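Local structure of protein induced by osmotic stress (Scheffersomyces stipitis, 5YWN) at residues 120-125 against 169-174. The protein is an NADP-dependent reductase of the dihydroflavonol-4-reductase subfamily that reduces haloketones and probably acts as a cinnamyl-alcohol dehydrogenase. The protein carries 1 engineered substitution. Residues are numbered along the deposited sequence; the frame is centred on the assembly and turned at random.
Sequences VVYTSS and FAERAA. With NAP (NADP nicotinamide-adenine-dinucleotide phosphate), chain B.
Y122 lays its ring obliquely against A170 and the base of the E171 side chain, in the first turn of segment 169-174. The phenol end meets A170: OH of Y122 is 3.3 Å from CB of A170. CE2 of Y122 packs 4.0 Å from CB of E171. CG of Y122 stands anti to the backbone N (chi1 175°), which carries the ring from the strand across to the helix. The ring and the carboxylate of E171 are turned 43° apart. E171 runs on past the ring, its chain extended, to S124 just after the strand. There S124 donates from OG to OE1 of E171 at 2.8 Å, approaching from above the carboxylate plane, 37° out of it. The same OE1 also takes a hydrogen bond from N191. OE2 of E171 forms a salt bridge with R258 and a hydrogen bond with W175, so the buried carboxylate is held at both oxygens. An alanine here in place of E171 is likely to leave R258 without its charged mate and the S124 hydroxyl and N191 without their acceptor. On the cofactor side, CG2 of T123 lies 3.3 Å from O4D of NADP, and OG of S125 is 3.3 Å from C5N of the nicotinamide. K167, from the same helix, is hydrogen-bonded to the carbonyl O of T123 and weakly to the Y122 hydroxyl. The contact thus packs helix 159-181, which carries the cofactor-binding Y163 and K167, against strand 119-123 of the parallel sheet, beside the nicotinamide end of the NADP site in this Rossmann-fold extended short-chain dehydrogenase/reductase.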
ATOM      1  N   VAL A 120       6.416  12.148  -8.988  1.00 17.11           N
ATOM      2  CA  VAL A 120       6.368  11.610  -7.675  1.00 16.48           C
ATOM      3  C   VAL A 120       4.977  11.016  -7.388  1.00 20.92           C
ATOM      4  O   VAL A 120       3.973  11.617  -7.694  1.00 19.26           O
ATOM      5  CB  VAL A 120       6.719  12.642  -6.627  1.00 19.96           C
ATOM      6  CG1 VAL A 120       6.497  12.104  -5.234  1.00 20.08           C
ATOM      7  CG2 VAL A 120       8.101  13.236  -6.837  1.00 20.00           C
ATOM      8  N   VAL A 121       4.979   9.834  -6.813  1.00 16.67           N
ATOM      9  CA  VAL A 121       3.771   9.175  -6.402  1.00 20.34           C
ATOM     10  C   VAL A 121       3.842   8.921  -4.917  1.00 20.21           C
ATOM     11  O   VAL A 121       4.759   8.324  -4.437  1.00 22.89           O
ATOM     12  CB  VAL A 121       3.534   7.839  -7.118  1.00 18.73           C
ATOM     13  CG1 VAL A 121       2.218   7.236  -6.748  1.00 18.01           C
ATOM     14  CG2 VAL A 121       3.726   7.924  -8.577  1.00 18.49           C
ATOM     15  N   TYR A 122       2.846   9.379  -4.206  1.00 19.87           N
ATOM     16  CA  TYR A 122       2.760   9.104  -2.816  1.00 18.33           C
ATOM     17  C   TYR A 122       1.740   7.999  -2.548  1.00 19.34           C
ATOM     18  O   TYR A 122       0.652   8.071  -2.990  1.00 18.79           O
ATOM     19  CB  TYR A 122       2.398  10.347  -2.042  1.00 18.35           C
ATOM     20  CG  TYR A 122       2.177  10.086  -0.602  1.00 20.87           C
ATOM     21  CD1 TYR A 122       3.214   9.696   0.195  1.00 20.71           C
ATOM     22  CD2 TYR A 122       0.934  10.151  -0.056  1.00 21.00           C
ATOM     23  CE1 TYR A 122       3.041   9.432   1.502  1.00 20.59           C
ATOM     24  CE2 TYR A 122       0.740   9.886   1.252  1.00 19.17           C
ATOM     25  CZ  TYR A 122       1.809   9.507   2.018  1.00 21.00           C
ATOM     26  OH  TYR A 122       1.655   9.212   3.280  1.00 29.65           O
ATOM     27  N   THR A 123       2.137   6.997  -1.800  1.00 19.47           N
ATOM     28  CA  THR A 123       1.250   5.925  -1.438  1.00 19.27           C
ATOM     29  C   THR A 123       0.427   6.358  -0.188  1.00 18.11           C
ATOM     30  O   THR A 123       0.883   6.345   0.877  1.00 19.03           O
ATOM     31  CB  THR A 123       1.956   4.578  -1.148  1.00 19.91           C
ATOM     32  OG1 THR A 123       2.855   4.222  -2.159  1.00 22.29           O
ATOM     33  CG2 THR A 123       0.942   3.462  -0.920  1.00 18.40           C
ATOM     34  N   SER A 124      -0.798   6.734  -0.424  1.00 17.15           N
ATOM     35  CA  SER A 124      -1.689   7.127   0.627  1.00 22.26           C
ATOM     36  C   SER A 124      -2.538   5.925   1.028  1.00 23.07           C
ATOM     37  O   SER A 124      -2.056   4.848   1.044  1.00 20.87           O
ATOM     38  CB  SER A 124      -2.543   8.317   0.231  1.00 20.38           C
ATOM     39  OG  SER A 124      -3.114   8.966   1.299  1.00 21.39           O
ATOM     40  N   SER A 125      -3.773   6.183   1.414  1.00 19.03           N
ATOM     41  CA  SER A 125      -4.719   5.187   1.815  1.00 19.55           C
ATOM     42  C   SER A 125      -6.151   5.701   1.851  1.00 22.01           C
ATOM     43  O   SER A 125      -6.380   6.848   2.004  1.00 20.29           O
ATOM     44  CB  SER A 125      -4.348   4.626   3.176  1.00 21.18           C
ATOM     45  OG  SER A 125      -5.312   3.797   3.674  1.00 24.17           O
ATOM     46  N   PHE A 169      -2.720  13.467   7.040  1.00 19.66           N
ATOM     47  CA  PHE A 169      -1.786  14.566   7.176  1.00 24.59           C
ATOM     48  C   PHE A 169      -0.551  14.569   6.261  1.00 21.02           C
ATOM     49  O   PHE A 169      -0.213  15.548   5.730  1.00 19.63           O
ATOM     50  CB  PHE A 169      -1.496  14.899   8.638  1.00 25.02           C
ATOM     51  CG  PHE A 169      -2.725  15.263   9.391  1.00 26.17           C
ATOM     52  CD1 PHE A 169      -3.361  16.421   9.146  1.00 29.86           C
ATOM     53  CD2 PHE A 169      -3.293  14.391  10.243  1.00 25.93           C
ATOM     54  CE1 PHE A 169      -4.540  16.728   9.779  1.00 34.45           C
ATOM     55  CE2 PHE A 169      -4.471  14.678  10.872  1.00 25.47           C
ATOM     56  CZ  PHE A 169      -5.092  15.843  10.639  1.00 28.40           C
ATOM     57  N   ALA A 170       0.033  13.422   6.077  1.00 19.34           N
ATOM     58  CA  ALA A 170       1.080  13.289   5.121  1.00 21.04           C
ATOM     59  C   ALA A 170       0.609  13.605   3.719  1.00 20.42           C
ATOM     60  O   ALA A 170       1.219  14.361   3.100  1.00 19.08           O
ATOM     61  CB  ALA A 170       1.686  11.937   5.185  1.00 21.82           C
ATOM     62  N   GLU A 171      -0.523  13.076   3.292  1.00 18.86           N
ATOM     63  CA  GLU A 171      -1.066  13.368   1.982  1.00 17.40           C
ATOM     64  C   GLU A 171      -1.418  14.843   1.762  1.00 20.04           C
ATOM     65  O   GLU A 171      -1.076  15.386   0.776  1.00 23.24           O
ATOM     66  CB  GLU A 171      -2.234  12.464   1.588  1.00 17.76           C
ATOM     67  CG  GLU A 171      -2.547  12.490   0.092  1.00 23.22           C
ATOM     68  CD  GLU A 171      -3.892  11.951  -0.368  1.00 21.22           C
ATOM     69  OE1 GLU A 171      -4.483  11.120   0.259  1.00 17.34           O
ATOM     70  OE2 GLU A 171      -4.326  12.406  -1.397  1.00 22.46           O
ATOM     71  N   ARG A 172      -2.037  15.460   2.747  1.00 21.02           N
ATOM     72  CA  ARG A 172      -2.312  16.870   2.725  1.00 21.76           C
ATOM     73  C   ARG A 172      -0.994  17.667   2.612  1.00 21.60           C
ATOM     74  O   ARG A 172      -0.905  18.554   1.876  1.00 21.38           O
ATOM     75  CB  ARG A 172      -3.076  17.288   3.957  1.00 22.85           C
ATOM     76  CG  ARG A 172      -4.557  16.971   3.997  1.00 20.04           C
ATOM     77  CD  ARG A 172      -5.147  17.499   5.281  1.00 31.88           C
ATOM     78  NE  ARG A 172      -6.477  17.069   5.611  1.00 29.40           N
ATOM     79  CZ  ARG A 172      -7.577  17.510   5.048  1.00 28.73           C
ATOM     80  NH1 ARG A 172      -8.729  17.068   5.441  1.00 28.44           N
ATOM     81  NH2 ARG A 172      -7.534  18.393   4.115  1.00 26.54           N
ATOM     82  N   ALA A 173       0.008  17.260   3.335  1.00 20.42           N
ATOM     83  CA  ALA A 173       1.287  17.881   3.290  1.00 24.21           C
ATOM     84  C   ALA A 173       1.924  17.779   1.904  1.00 22.54           C
ATOM     85  O   ALA A 173       2.451  18.701   1.434  1.00 22.07           O
ATOM     86  CB  ALA A 173       2.194  17.317   4.343  1.00 23.06           C
ATOM     87  N   ALA A 174       1.787  16.638   1.270  1.00 21.44           N
ATOM     88  CA  ALA A 174       2.295  16.441  -0.069  1.00 20.89           C
ATOM     89  C   ALA A 174       1.616  17.395  -1.076  1.00 21.64           C
ATOM     90  O   ALA A 174       2.271  18.081  -1.769  1.00 16.84           O
ATOM     91  CB  ALA A 174       2.126  15.011  -0.486  1.00 19.31           C
TER
HETATM   92  PA  NAP B 401       4.419  -2.937   5.349  1.00 25.43           P
HETATM   93  O1A NAP B 401       4.404  -4.236   4.580  1.00 24.87           O
HETATM   94  O2A NAP B 401       4.735  -2.938   6.825  1.00 27.30           O
HETATM   95  O5B NAP B 401       5.439  -1.930   4.615  1.00 25.65           O
HETATM   96  C5B NAP B 401       5.999  -0.826   5.323  1.00 29.11           C
HETATM   97  C4B NAP B 401       7.453  -0.633   4.910  1.00 27.40           C
HETATM   98  O4B NAP B 401       7.863   0.713   5.169  1.00 28.83           O
HETATM   99  C3B NAP B 401       8.380  -1.559   5.681  1.00 29.98           C
HETATM  100  O3B NAP B 401       9.068  -2.445   4.792  1.00 31.97           O
HETATM  101  C2B NAP B 401       9.362  -0.666   6.413  1.00 27.18           C
HETATM  102  O2B NAP B 401      10.700  -0.952   6.015  1.00 28.78           O
HETATM  103  C1B NAP B 401       8.986   0.764   6.053  1.00 28.47           C
HETATM  104  N9A NAP B 401       8.636   1.523   7.280  1.00 30.58           N
HETATM  105  C8A NAP B 401       7.583   1.274   8.083  1.00 30.14           C
HETATM  106  N7A NAP B 401       7.552   2.154   9.117  1.00 29.22           N
HETATM  107  C5A NAP B 401       8.601   2.986   8.982  1.00 29.03           C
HETATM  108  C6A NAP B 401       9.155   4.140   9.726  1.00 29.78           C
HETATM  109  N6A NAP B 401       8.563   4.595  10.857  1.00 32.69           N
HETATM  110  N1A NAP B 401      10.273   4.724   9.239  1.00 30.57           N
HETATM  111  C2A NAP B 401      10.878   4.289   8.117  1.00 28.67           C
HETATM  112  N3A NAP B 401      10.425   3.246   7.398  1.00 31.59           N
HETATM  113  C4A NAP B 401       9.314   2.565   7.769  1.00 29.16           C
HETATM  114  O3  NAP B 401       2.996  -2.211   5.138  1.00 26.76           O
HETATM  115  PN  NAP B 401       2.184  -2.390   3.761  1.00 24.11           P
HETATM  116  O1N NAP B 401       0.870  -3.065   4.071  1.00 25.88           O
HETATM  117  O2N NAP B 401       3.116  -2.993   2.736  1.00 20.65           O
HETATM  118  O5D NAP B 401       1.879  -0.869   3.330  1.00 26.85           O
HETATM  119  C5D NAP B 401       2.634  -0.245   2.292  1.00 28.39           C
HETATM  120  C4D NAP B 401       2.183   1.200   2.122  1.00 20.40           C
HETATM  121  O4D NAP B 401       0.913   1.247   1.463  1.00 23.84           O
HETATM  122  C3D NAP B 401       2.039   1.908   3.460  1.00 26.34           C
HETATM  123  O3D NAP B 401       2.965   2.994   3.562  1.00 24.14           O
HETATM  124  C2D NAP B 401       0.612   2.413   3.523  1.00 23.48           C
HETATM  125  O2D NAP B 401       0.582   3.834   3.688  1.00 26.51           O
HETATM  126  C1D NAP B 401      -0.041   2.009   2.210  1.00 21.38           C
HETATM  127  N1N NAP B 401      -1.245   1.213   2.468  1.00 21.83           N
HETATM  128  C2N NAP B 401      -1.154  -0.122   2.542  1.00 25.77           C
HETATM  129  C3N NAP B 401      -2.283  -0.895   2.787  1.00 24.14           C
HETATM  130  C7N NAP B 401      -2.174  -2.389   2.866  1.00 23.03           C
HETATM  131  O7N NAP B 401      -3.104  -3.033   3.323  1.00 23.40           O
HETATM  132  N7N NAP B 401      -1.058  -2.976   2.434  1.00 27.07           N
HETATM  133  C4N NAP B 401      -3.511  -0.274   2.956  1.00 21.46           C
HETATM  134  C5N NAP B 401      -3.578   1.109   2.877  1.00 21.80           C
HETATM  135  C6N NAP B 401      -2.420   1.836   2.629  1.00 21.03           C
HETATM  136  P2B NAP B 401      11.572  -2.048   6.809  1.00 30.98           P
HETATM  137  O1X NAP B 401      12.999  -1.605   6.590  1.00 32.07           O
HETATM  138  O2X NAP B 401      11.094  -1.930   8.235  1.00 27.07           O
HETATM  139  O3X NAP B 401      11.214  -3.353   6.138  1.00 27.27           O